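Local structure of type VI secretion system-associated protein TagF (Pseudomonas aeruginosa PAO1, 2QNU) at the interface of chains A and B. The protein is a type VI secretion system-associated protein of the TagF family, probably an accessory factor of that secretion machinery. Sequence-based numbering; all coordinates share one arbitrary frame. Chains: chain A/B, Uncharacterized protein PA0076.

The interface of chains A and B. Residues chain A 172-173, 175-176; chain B 172-173, 175-176.
A:Leu172 and B:Ala176 meet where the same helix of each subunit, residues 165-177, packs against its two-fold mate at nearly a right angle. At the base of the side chain, CB of A:Leu172 rests against the methyl CB of B:Ala176 (3.8 Å) and, on another side, against CA of B:Ala173 (4.0 Å). One carbon further out, CG stays over that same methyl, and the CD2 branch of A:Leu172 reaches the backbone O of B:Ala173 at 3.8 Å. CB thus sits between B:Ala173 and B:Ala176, one turn apart, while CD2 turns back to B:Ala173. B:Leu172 does likewise in the twin contact, its CB lying 3.9 Å from CB of A:Ala173. Small residues let the backbones come close: CA of A:Ala173 and CA of B:Ala173 are 4.3 Å apart. Of the residues here, A:Ala176 and B:Ala176 lose the most surface to the partner, 37 and 38 Å².

Beside them, A:His175 has its ring swung away from its backbone N (chi1 177°) and brings CD2 to 4.0 Å from CB of B:Ala176. B:His175 keeps the same first torsion, but its ring is modelled turned over, so ND1 faces CB of A:Ala176 instead. In each subunit the helix follows strand 157-160 and leads into strand 180-185, and the crossed pair joins the two subunits at the centre of an elongated dimer, though the structure alone does not prove that this pairing is biological.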
# COMPACT_ATOMS: atom_id res chain seq x y z
N LEU A 172 0.47 1.34 5.09
CA LEU A 172 0.05 0.54 3.92
C LEU A 172 0.09 1.38 2.63
O LEU A 172 0.70 0.96 1.61
CB LEU A 172 -1.31 -0.07 4.08
CG LEU A 172 -1.41 -1.47 4.69
CD1 LEU A 172 -0.72 -1.53 5.96
CD2 LEU A 172 -2.89 -1.82 4.90
N ALA A 173 -0.50 2.56 2.69
CA ALA A 173 -0.50 3.47 1.52
C ALA A 173 0.92 3.84 1.06
O ALA A 173 1.17 3.97 -0.11
CB ALA A 173 -1.29 4.70 1.81
N HIS A 175 3.53 2.00 1.49
CA HIS A 175 4.07 0.81 0.88
C HIS A 175 3.57 0.62 -0.58
O HIS A 175 4.32 0.13 -1.45
CB HIS A 175 3.83 -0.44 1.72
CG HIS A 175 4.32 -1.70 1.07
ND1 HIS A 175 5.63 -2.11 1.11
CD2 HIS A 175 3.65 -2.64 0.36
CE1 HIS A 175 5.77 -3.24 0.44
NE2 HIS A 175 4.57 -3.61 0.01
N ALA A 176 2.34 0.97 -0.83
CA ALA A 176 1.80 0.82 -2.13
C ALA A 176 2.54 1.73 -3.14
O ALA A 176 2.60 1.38 -4.29
CB ALA A 176 0.32 1.07 -2.10
N LEU B 172 -4.77 3.04 -2.34
CA LEU B 172 -3.37 2.69 -2.09
C LEU B 172 -3.26 1.69 -0.97
O LEU B 172 -2.56 0.69 -1.08
CB LEU B 172 -2.55 3.94 -1.81
CG LEU B 172 -1.83 4.52 -3.02
CD1 LEU B 172 -2.87 4.98 -4.03
CD2 LEU B 172 -1.06 5.67 -2.59
N ALA B 173 -3.95 1.94 0.15
CA ALA B 173 -3.96 0.99 1.27
C ALA B 173 -4.49 -0.44 0.91
O ALA B 173 -3.89 -1.41 1.30
CB ALA B 173 -4.77 1.59 2.45
N HIS B 175 -4.35 -1.85 -2.06
CA HIS B 175 -3.32 -2.43 -2.89
C HIS B 175 -2.20 -3.04 -2.04
O HIS B 175 -1.65 -4.12 -2.38
CB HIS B 175 -2.73 -1.43 -3.93
CG HIS B 175 -1.75 -2.07 -4.85
ND1 HIS B 175 -0.38 -2.06 -4.60
CD2 HIS B 175 -1.92 -2.84 -5.95
CE1 HIS B 175 0.24 -2.78 -5.52
NE2 HIS B 175 -0.67 -3.25 -6.36
N ALA B 176 -1.81 -2.39 -0.93
CA ALA B 176 -0.74 -2.97 -0.14
C ALA B 176 -1.11 -4.31 0.47
O ALA B 176 -0.21 -5.12 0.87
CB ALA B 176 -0.23 -1.97 0.93